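Local coordinates for Ufm1-specific protease (Caenorhabditis elegans, PDB 5EJJ), which cleaves the peptide bond after the C-terminal glycine of the ubiquitin-like modifier UFM1, acting as a thiol protease, and helps odorant receptors reach olfactory cilia, at residues Q9-N14 with I47-A52; G39-K44 with D72-G77; L123-S128 with P246-D251. One frame throughout, in Å; residues are numbered along the deposited sequence.

Interaction 1. Residues Q9-N14 with I47-A52; sequences QAMFQN and IHVLFA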
loop_
_atom_site.group_PDB
_atom_site.type_symbol
_atom_site.label_atom_id
_atom_site.label_comp_id
_atom_site.label_asym_id
_atom_site.label_seq_id
_atom_site.Cartn_x
_atom_site.Cartn_y
_atom_site.Cartn_z
ATOM N N GLN A 9 -3.003 -2.655 -19.005
ATOM C CA GLN A 9 -3.462 -3.721 -18.107
ATOM C C GLN A 9 -4.057 -3.096 -16.871
ATOM O O GLN A 9 -5.181 -3.431 -16.465
ATOM C CB GLN A 9 -2.335 -4.662 -17.661
ATOM C CG GLN A 9 -1.558 -5.397 -18.761
ATOM C CD GLN A 9 -2.411 -6.369 -19.580
ATOM O OE1 GLN A 9 -3.643 -6.454 -19.401
ATOM N NE2 GLN A 9 -1.757 -7.104 -20.495
ATOM N N ALA A 10 -3.287 -2.174 -16.287
ATOM C CA ALA A 10 -3.654 -1.496 -15.047
ATOM C C ALA A 10 -5.025 -0.847 -15.218
ATOM O O ALA A 10 -5.922 -1.044 -14.392
ATOM C CB ALA A 10 -2.616 -0.498 -14.697
ATOM N N MET A 11 -5.190 -0.117 -16.327
ATOM C CA MET A 11 -6.471 0.483 -16.713
ATOM C C MET A 11 -7.613 -0.517 -16.740
ATOM O O MET A 11 -8.615 -0.290 -16.081
ATOM C CB MET A 11 -6.369 1.149 -18.076
ATOM C CG MET A 11 -7.696 1.714 -18.574
ATOM S SD MET A 11 -7.595 2.530 -20.200
ATOM C CE MET A 11 -7.085 1.179 -21.257
ATOM N N PHE A 12 -7.459 -1.608 -17.504
ATOM C CA PHE A 12 -8.468 -2.669 -17.607
ATOM C C PHE A 12 -8.864 -3.181 -16.238
ATOM O O PHE A 12 -10.048 -3.353 -15.931
ATOM C CB PHE A 12 -7.938 -3.855 -18.414
ATOM C CG PHE A 12 -7.659 -3.536 -19.847
ATOM C CD1 PHE A 12 -8.444 -2.610 -20.530
ATOM C CD2 PHE A 12 -6.605 -4.137 -20.507
ATOM C CE1 PHE A 12 -8.184 -2.285 -21.851
ATOM C CE2 PHE A 12 -6.338 -3.821 -21.825
ATOM C CZ PHE A 12 -7.134 -2.890 -22.500
ATOM N N GLN A 13 -7.859 -3.435 -15.412
ATOM C CA GLN A 13 -8.111 -3.890 -14.062
ATOM C C GLN A 13 -8.909 -2.872 -13.254
ATOM O O GLN A 13 -9.647 -3.235 -12.348
ATOM C CB GLN A 13 -6.798 -4.157 -13.356
ATOM C CG GLN A 13 -6.994 -4.663 -11.964
ATOM C CD GLN A 13 -7.687 -5.984 -11.974
ATOM O OE1 GLN A 13 -7.438 -6.813 -12.854
ATOM N NE2 GLN A 13 -8.572 -6.199 -11.010
ATOM N N ASN A 14 -8.753 -1.590 -13.548
ATOM C CA ASN A 14 -9.515 -0.610 -12.803
ATOM C C ASN A 14 -10.978 -0.688 -13.181
ATOM O O ASN A 14 -11.840 -0.701 -12.306
ATOM C CB ASN A 14 -8.974 0.789 -13.020
ATOM C CG ASN A 14 -7.899 1.171 -12.016
ATOM O OD1 ASN A 14 -7.545 0.405 -11.112
ATOM N ND2 ASN A 14 -7.365 2.374 -12.181
ATOM N N ILE A 47 -0.756 7.729 -15.264
ATOM C CA ILE A 47 -0.486 6.895 -14.096
ATOM C C ILE A 47 -1.745 6.239 -13.540
ATOM O O ILE A 47 -1.689 5.109 -13.080
ATOM C CB ILE A 47 0.233 7.679 -12.974
ATOM C CG1 ILE A 47 1.538 8.257 -13.488
ATOM C CG2 ILE A 47 0.536 6.800 -11.797
ATOM C CD1 ILE A 47 2.483 7.231 -13.952
ATOM N N HIS A 48 -2.872 6.946 -13.570
ATOM C CA HIS A 48 -4.128 6.447 -12.998
ATOM C C HIS A 48 -5.287 6.666 -13.955
ATOM O O HIS A 48 -5.571 7.795 -14.332
ATOM C CB HIS A 48 -4.491 7.180 -11.709
ATOM C CG HIS A 48 -3.489 7.036 -10.606
ATOM N ND1 HIS A 48 -3.249 5.840 -9.966
ATOM C CD2 HIS A 48 -2.695 7.954 -10.004
ATOM C CE1 HIS A 48 -2.327 6.019 -9.035
ATOM N NE2 HIS A 48 -1.975 7.295 -9.036
ATOM N N VAL A 49 -5.971 5.599 -14.346
ATOM C CA VAL A 49 -7.212 5.760 -15.071
ATOM C C VAL A 49 -8.368 5.441 -14.132
ATOM O O VAL A 49 -8.519 4.316 -13.664
ATOM C CB VAL A 49 -7.248 4.894 -16.315
ATOM C CG1 VAL A 49 -8.570 5.069 -17.015
ATOM C CG2 VAL A 49 -6.116 5.286 -17.239
ATOM N N LEU A 50 -9.168 6.447 -13.811
ATOM C CA LEU A 50 -10.248 6.225 -12.858
ATOM C C LEU A 50 -11.632 6.254 -13.504
ATOM O O LEU A 50 -12.052 7.268 -14.063
ATOM C CB LEU A 50 -10.153 7.198 -11.699
ATOM C CG LEU A 50 -8.918 6.945 -10.836
ATOM C CD1 LEU A 50 -8.784 8.011 -9.729
ATOM C CD2 LEU A 50 -8.921 5.513 -10.261
ATOM N N PHE A 51 -12.325 5.119 -13.436
ATOM C CA PHE A 51 -13.651 4.992 -14.021
ATOM C C PHE A 51 -14.735 5.406 -13.023
ATOM O O PHE A 51 -14.572 5.259 -11.800
ATOM C CB PHE A 51 -13.877 3.556 -14.495
ATOM C CG PHE A 51 -12.988 3.148 -15.617
ATOM C CD1 PHE A 51 -11.811 2.470 -15.372
ATOM C CD2 PHE A 51 -13.314 3.454 -16.922
ATOM C CE1 PHE A 51 -10.973 2.089 -16.418
ATOM C CE2 PHE A 51 -12.473 3.088 -17.981
ATOM C CZ PHE A 51 -11.303 2.408 -17.728
ATOM N N ALA A 52 -15.842 5.919 -13.553
ATOM C CA ALA A 52 -16.976 6.339 -12.734
ATOM C C ALA A 52 -18.292 6.321 -13.515
ATOM O O ALA A 52 -18.321 6.642 -14.716
ATOM C CB ALA A 52 -16.737 7.724 -12.182
#
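Helix 8-19 lies against strand 45-53, an outermost strand of the four-stranded sheet in the N-terminal MPN domain. Their local axes approach to 8.0 Å and run 24° apart, nearly parallel. One polar bond ties them: Asn14 ND2 donates to the backbone Val49 O at 2.7 Å, with an N-H...O angle of 156°. The acceptor sits near the amide plane of Asn14, whereas the donor stands above the carbonyl plane of Val49. An alanine in place of this asparagine would lose the one hydrogen bond between the segments and would probably leave helix and strand held by apolar contacts alone. The rest is apolar packing of the helix on one side of the MPN-domain sheet. Met11, its CG anti to the backbone N (chi1 176°), sets that CG against two strand side chains, 3.8 Å from Val49 CG1 and equally close to Phe51 CZ. Its chain crosses the Phe51 side chain at about a right angle. Met11 O meets the edge of the same ring, with Phe51 CE1 3.4 Å away. Tyr15, next along the helix from Asn14, meets Phe51 edge-to-face, and Phe110 of helix 107-113 touches Met11.

Interaction 2. Residues G39-K44 with D72-G77; sequences GRKARK and DIELVG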
loop_
_atom_site.group_PDB
_atom_site.type_symbol
_atom_site.label_atom_id
_atom_site.label_comp_id
_atom_site.label_asym_id
_atom_site.label_seq_id
_atom_site.Cartn_x
_atom_site.Cartn_y
_atom_site.Cartn_z
ATOM N N GLY A 39 -2.076 11.757 -14.610
ATOM C CA GLY A 39 -0.762 11.412 -15.094
ATOM C C GLY A 39 0.281 12.476 -14.907
ATOM O O GLY A 39 0.004 13.552 -14.370
ATOM N N ARG A 40 1.496 12.153 -15.339
ATOM C CA ARG A 40 2.612 13.071 -15.309
ATOM C C ARG A 40 2.677 13.828 -16.645
ATOM O O ARG A 40 3.226 13.335 -17.634
ATOM C CB ARG A 40 3.897 12.301 -15.029
ATOM C CG ARG A 40 3.895 11.570 -13.691
ATOM C CD ARG A 40 5.125 10.660 -13.505
ATOM N NE ARG A 40 5.104 10.029 -12.186
ATOM C CZ ARG A 40 5.455 8.771 -11.942
ATOM N NH1 ARG A 40 5.858 7.990 -12.932
ATOM N NH2 ARG A 40 5.413 8.298 -10.700
ATOM N N LYS A 41 2.095 15.026 -16.656
ATOM C CA LYS A 41 1.859 15.808 -17.869
ATOM C C LYS A 41 3.098 16.117 -18.673
ATOM O O LYS A 41 3.048 16.130 -19.886
ATOM C CB LYS A 41 1.157 17.117 -17.519
ATOM C CG LYS A 41 0.559 17.858 -18.699
ATOM C CD LYS A 41 -0.610 18.685 -18.197
ATOM C CE LYS A 41 -0.845 19.959 -18.993
ATOM N NZ LYS A 41 -1.482 20.979 -18.084
ATOM N N ALA A 42 4.213 16.381 -18.014
ATOM C CA ALA A 42 5.409 16.772 -18.754
ATOM C C ALA A 42 5.917 15.602 -19.572
ATOM O O ALA A 42 6.183 15.746 -20.767
ATOM C CB ALA A 42 6.490 17.267 -17.821
ATOM N N ARG A 43 6.029 14.436 -18.935
ATOM C CA ARG A 43 6.570 13.275 -19.634
ATOM C C ARG A 43 5.510 12.424 -20.318
ATOM O O ARG A 43 5.795 11.322 -20.765
ATOM C CB ARG A 43 7.490 12.429 -18.743
ATOM C CG ARG A 43 6.822 11.701 -17.639
ATOM C CD ARG A 43 7.887 11.149 -16.711
ATOM N NE ARG A 43 8.338 9.805 -17.070
ATOM C CZ ARG A 43 8.721 8.899 -16.169
ATOM N NH1 ARG A 43 8.695 9.207 -14.875
ATOM N NH2 ARG A 43 9.132 7.689 -16.546
ATOM N N LYS A 44 4.310 12.979 -20.424
ATOM C CA LYS A 44 3.218 12.374 -21.168
ATOM C C LYS A 44 3.034 10.911 -20.816
ATOM O O LYS A 44 3.008 10.049 -21.701
ATOM C CB LYS A 44 3.421 12.567 -22.654
ATOM C CG LYS A 44 3.208 13.996 -23.067
ATOM C CD LYS A 44 3.455 14.185 -24.550
ATOM C CE LYS A 44 2.652 15.355 -25.102
ATOM N NZ LYS A 44 3.231 16.679 -24.746
ATOM N N ASP A 72 3.006 15.197 -8.052
ATOM C CA ASP A 72 3.520 15.298 -9.417
ATOM C C ASP A 72 2.508 14.882 -10.492
ATOM O O ASP A 72 2.774 14.969 -11.686
ATOM C CB ASP A 72 4.796 14.487 -9.559
ATOM C CG ASP A 72 4.548 12.995 -9.519
ATOM O OD1 ASP A 72 3.956 12.488 -8.535
ATOM O OD2 ASP A 72 4.941 12.319 -10.486
ATOM N N ILE A 73 1.338 14.446 -10.057
ATOM C CA ILE A 73 0.338 13.888 -10.936
ATOM C C ILE A 73 -0.869 14.805 -11.019
ATOM O O ILE A 73 -1.337 15.328 -10.020
ATOM C CB ILE A 73 -0.082 12.537 -10.386
ATOM C CG1 ILE A 73 1.090 11.581 -10.500
ATOM C CG2 ILE A 73 -1.287 11.985 -11.108
ATOM C CD1 ILE A 73 0.721 10.160 -10.263
ATOM N N GLU A 74 -1.381 15.014 -12.220
ATOM C CA GLU A 74 -2.579 15.823 -12.373
ATOM C C GLU A 74 -3.496 15.249 -13.437
ATOM O O GLU A 74 -3.151 14.297 -14.129
ATOM C CB GLU A 74 -2.183 17.226 -12.786
ATOM C CG GLU A 74 -1.588 17.274 -14.154
ATOM C CD GLU A 74 -0.821 18.549 -14.381
ATOM O OE1 GLU A 74 0.435 18.518 -14.296
ATOM O OE2 GLU A 74 -1.473 19.592 -14.637
ATOM N N LEU A 75 -4.669 15.845 -13.555
ATOM C CA LEU A 75 -5.606 15.555 -14.631
ATOM C C LEU A 75 -4.971 15.796 -15.988
ATOM O O LEU A 75 -4.508 16.892 -16.262
ATOM C CB LEU A 75 -6.783 16.508 -14.470
ATOM C CG LEU A 75 -8.121 16.191 -15.098
ATOM C CD1 LEU A 75 -8.136 16.872 -16.412
ATOM C CD2 LEU A 75 -8.266 14.678 -15.220
ATOM N N VAL A 76 -4.945 14.780 -16.842
ATOM C CA VAL A 76 -4.350 14.931 -18.181
ATOM C C VAL A 76 -5.374 14.665 -19.269
ATOM O O VAL A 76 -5.150 15.050 -20.406
ATOM C CB VAL A 76 -3.081 14.031 -18.443
ATOM C CG1 VAL A 76 -1.856 14.553 -17.714
ATOM C CG2 VAL A 76 -3.351 12.587 -18.074
ATOM N N GLY A 77 -6.491 14.028 -18.922
ATOM C CA GLY A 77 -7.524 13.736 -19.898
ATOM C C GLY A 77 -8.726 13.032 -19.299
ATOM O O GLY A 77 -8.805 12.831 -18.088
HETATM O O HOH W 1 4.360 9.696 -8.530
HETATM O O HOH W 2 2.193 16.454 -14.064
#
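Antiparallel strand pairing, flanked by one salt bridge, a longer ion pair and bridging waters, joins the end of strand 33-40 to the start of strand 74-81, an inner strand of the MPN-domain sheet. Gly39 and Glu74 form a hydrogen-bonded pair. Gly39 N donates to Glu74 O at 2.8 Å, Glu74 N returns a bond to Gly39 O at 2.9 Å, and both donors lie in the plane of the carbonyl they meet. Ile73 CA adds a CA-H...O contact to Gly39 O. Val76 CG2 lies 3.8 Å from Gly39 N. In one direction the pairing goes on, through a classic beta bulge where Val76 and Gly77 both face Val37; in the other the chains part, 33-40 running into the turn that leads to its hairpin partner 45-53. At the splayed end Arg40 reaches across to Asp72, extended from CG to NE, and NE donates to Asp72 OD2 at 2.9 Å to make a salt bridge. That oxygen sits at the edge of the guanidinium, near its plane, and is met nearly along its C-O axis; the two flat groups are turned 31° apart. Water 1 bridges Arg40 NH2 to Asp72 OD1, so both carboxylate oxygens are tied to the arginine, while Arg40 NH1 bonds Gln45. Toward the solvent, Lys41 runs obliquely across Glu74, its NZ making a long ion pair with Glu74 OE2 at 3.7 Å. Water 2 accepts from Lys41 N and donates to Asp72 O and to Glu74 OE1. Val76 CG1 packs against the backbone of Lys41, 3.9 Å from its CA.

Interaction 3. Residues L123-S128 with P246-D251; sequences LMEGAS and PAFFGD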
loop_
_atom_site.group_PDB
_atom_site.type_symbol
_atom_site.label_atom_id
_atom_site.label_comp_id
_atom_site.label_asym_id
_atom_site.label_seq_id
_atom_site.Cartn_x
_atom_site.Cartn_y
_atom_site.Cartn_z
ATOM N N LEU A 123 6.368 1.524 -13.876
ATOM C CA LEU A 123 7.001 1.050 -12.638
ATOM C C LEU A 123 7.057 2.110 -11.541
ATOM O O LEU A 123 7.030 3.309 -11.829
ATOM C CB LEU A 123 8.433 0.604 -12.927
ATOM C CG LEU A 123 8.678 -0.477 -13.990
ATOM C CD1 LEU A 123 10.161 -0.646 -14.251
ATOM C CD2 LEU A 123 8.058 -1.791 -13.591
ATOM N N MET A 124 7.156 1.682 -10.278
ATOM C CA MET A 124 7.364 2.637 -9.190
ATOM C C MET A 124 8.650 3.364 -9.442
ATOM O O MET A 124 9.499 2.891 -10.189
ATOM C CB MET A 124 7.427 1.952 -7.838
ATOM C CG MET A 124 6.086 1.884 -7.198
ATOM S SD MET A 124 6.064 0.791 -5.794
ATOM C CE MET A 124 7.225 -0.460 -6.351
ATOM N N GLU A 125 8.813 4.506 -8.804
ATOM C CA GLU A 125 9.944 5.352 -9.099
ATOM C C GLU A 125 9.992 6.376 -7.986
ATOM O O GLU A 125 8.946 6.835 -7.539
ATOM C CB GLU A 125 9.667 6.041 -10.418
ATOM C CG GLU A 125 10.865 6.551 -11.132
ATOM C CD GLU A 125 10.498 7.128 -12.493
ATOM O OE1 GLU A 125 9.815 6.431 -13.304
ATOM O OE2 GLU A 125 10.884 8.297 -12.739
ATOM N N GLY A 126 11.189 6.692 -7.499
ATOM C CA GLY A 126 11.374 7.797 -6.569
ATOM C C GLY A 126 11.315 7.486 -5.083
ATOM O O GLY A 126 10.886 6.416 -4.647
ATOM N N ALA A 127 11.764 8.449 -4.291
ATOM C CA ALA A 127 11.643 8.356 -2.843
ATOM C C ALA A 127 10.424 9.168 -2.384
ATOM O O ALA A 127 9.886 9.967 -3.149
ATOM C CB ALA A 127 12.912 8.861 -2.180
ATOM N N SER A 128 9.980 8.945 -1.150
ATOM C CA SER A 128 8.932 9.763 -0.549
ATOM C C SER A 128 9.511 10.718 0.482
ATOM O O SER A 128 10.033 10.258 1.487
ATOM C CB SER A 128 7.910 8.882 0.160
ATOM O OG SER A 128 7.076 8.231 -0.773
ATOM N N PRO A 246 6.786 13.072 -3.661
ATOM C CA PRO A 246 7.861 12.309 -4.295
ATOM C C PRO A 246 9.158 13.070 -4.555
ATOM O O PRO A 246 9.139 14.184 -5.054
ATOM C CB PRO A 246 7.239 11.876 -5.622
ATOM C CG PRO A 246 6.143 12.789 -5.834
ATOM C CD PRO A 246 5.590 13.090 -4.508
ATOM N N ALA A 247 10.274 12.426 -4.206
ATOM C CA ALA A 247 11.631 12.831 -4.580
ATOM C C ALA A 247 12.101 11.952 -5.735
ATOM O O ALA A 247 12.422 10.774 -5.527
ATOM C CB ALA A 247 12.546 12.615 -3.406
ATOM N N PHE A 248 12.129 12.491 -6.948
ATOM C CA PHE A 248 12.558 11.690 -8.089
ATOM C C PHE A 248 14.037 11.928 -8.355
ATOM O O PHE A 248 14.534 13.044 -8.181
ATOM C CB PHE A 248 11.735 12.016 -9.336
ATOM C CG PHE A 248 10.301 11.612 -9.234
ATOM C CD1 PHE A 248 9.950 10.272 -9.202
ATOM C CD2 PHE A 248 9.302 12.564 -9.173
ATOM C CE1 PHE A 248 8.636 9.884 -9.113
ATOM C CE2 PHE A 248 7.981 12.190 -9.074
ATOM C CZ PHE A 248 7.645 10.844 -9.045
ATOM N N PHE A 249 14.746 10.874 -8.750
ATOM C CA PHE A 249 16.158 11.005 -9.067
ATOM C C PHE A 249 16.324 12.008 -10.203
ATOM O O PHE A 249 15.680 11.888 -11.252
ATOM C CB PHE A 249 16.753 9.651 -9.437
ATOM C CG PHE A 249 18.176 9.720 -9.939
ATOM C CD1 PHE A 249 19.249 9.615 -9.055
ATOM C CD2 PHE A 249 18.443 9.867 -11.292
ATOM C CE1 PHE A 249 20.559 9.673 -9.516
ATOM C CE2 PHE A 249 19.733 9.926 -11.748
ATOM C CZ PHE A 249 20.797 9.831 -10.860
ATOM N N GLY A 250 17.151 13.020 -9.963
ATOM C CA GLY A 250 17.512 13.971 -10.986
ATOM C C GLY A 250 16.853 15.330 -10.904
ATOM O O GLY A 250 17.137 16.181 -11.745
ATOM N N ASP A 251 15.976 15.568 -9.931
ATOM C CA ASP A 251 15.353 16.908 -9.863
ATOM C C ASP A 251 16.013 17.891 -8.899
ATOM O O ASP A 251 16.669 17.494 -7.934
ATOM C CB ASP A 251 13.812 16.898 -9.725
ATOM C CG ASP A 251 13.314 15.958 -8.643
ATOM O OD1 ASP A 251 12.148 15.523 -8.749
ATOM O OD2 ASP A 251 14.067 15.647 -7.695
HETATM O O HOH W 3 13.218 9.666 -11.779
#
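Phe248 has its CG anti to the carbonyl carbon and beside the backbone N (chi1 -67°), which turns the ring back toward the backbone of Glu125 and Gly126. Glu125 has its CG anti to its own N (chi1 -159°) and the chain extended beyond; its side chain crosses that of Phe248 at about a right angle, carboxylate and ring planes 71° apart. The nearest touch is from the backbone: Glu125 O comes within 3.4 Å of Phe248 CE1, obliquely to the ring. Gly126 CA lies 3.9 Å from Phe248 CD1. The backbone angles of Gly126 call for glycine, and a CB there would point toward segment 246-251. Just beyond, the two segments join as antiparallel strands. Ala127 and Ala247 form a hydrogen-bonded pair, with Ala127 N donating to Ala247 O at 2.7 Å in the plane of that carbonyl. The return bond, from Ala247 N to Ala127 O, is as short, but its donor stands above the carbonyl plane. Their methyls share one face of the sheet, Ala127 CB 4.0 Å from Ala247 CB. Pro246 pairs with Ser128 in the next, non-hydrogen-bonded position, and Pro246 CA makes a CA-H...O contact with Ala127 O. Phe248 to Asp251 form a type II beta turn. Water 3 donates to Glu125 OE2, which also makes a salt bridge to Arg43, and, weakly, to Phe249 O. The pairing opens strand 127-139 and ends strand 235-247, an outermost strand of the five-stranded sheet, in the UfSP2 N-terminal family region. Ser128 also bonds strand 199-205 through Ile200, while Arg259 of helix 253-280 hydrogen-bonds Pro246 O, makes a salt bridge to Asp251 and touches Phe248.

Overall arrangement
Interactions 1 and 2 share the MPN-domain sheet, where strands 45-53 and 33-40 are neighbours; interaction 3 belongs to the separate five-stranded sheet. Interaction 1 is the most buried, mainly apolar packing of a helix on a strand. Interactions 2 and 3 are partly buried, each built on antiparallel backbone pairing, but charged pairs and waters flank interaction 2 and an aromatic ring interaction 3. Ile47, in the strand of interaction 1, packs on Arg40 and Ile73 of interaction 2. Interactions 2 and 3 meet through the Arg43-Glu125 salt bridge and where Phe248 and Pro246 touch Asp72, joining the loops at the ends of the two sheets. Interactions 1 and 3 do not touch, their nearest atoms about 6 Å apart.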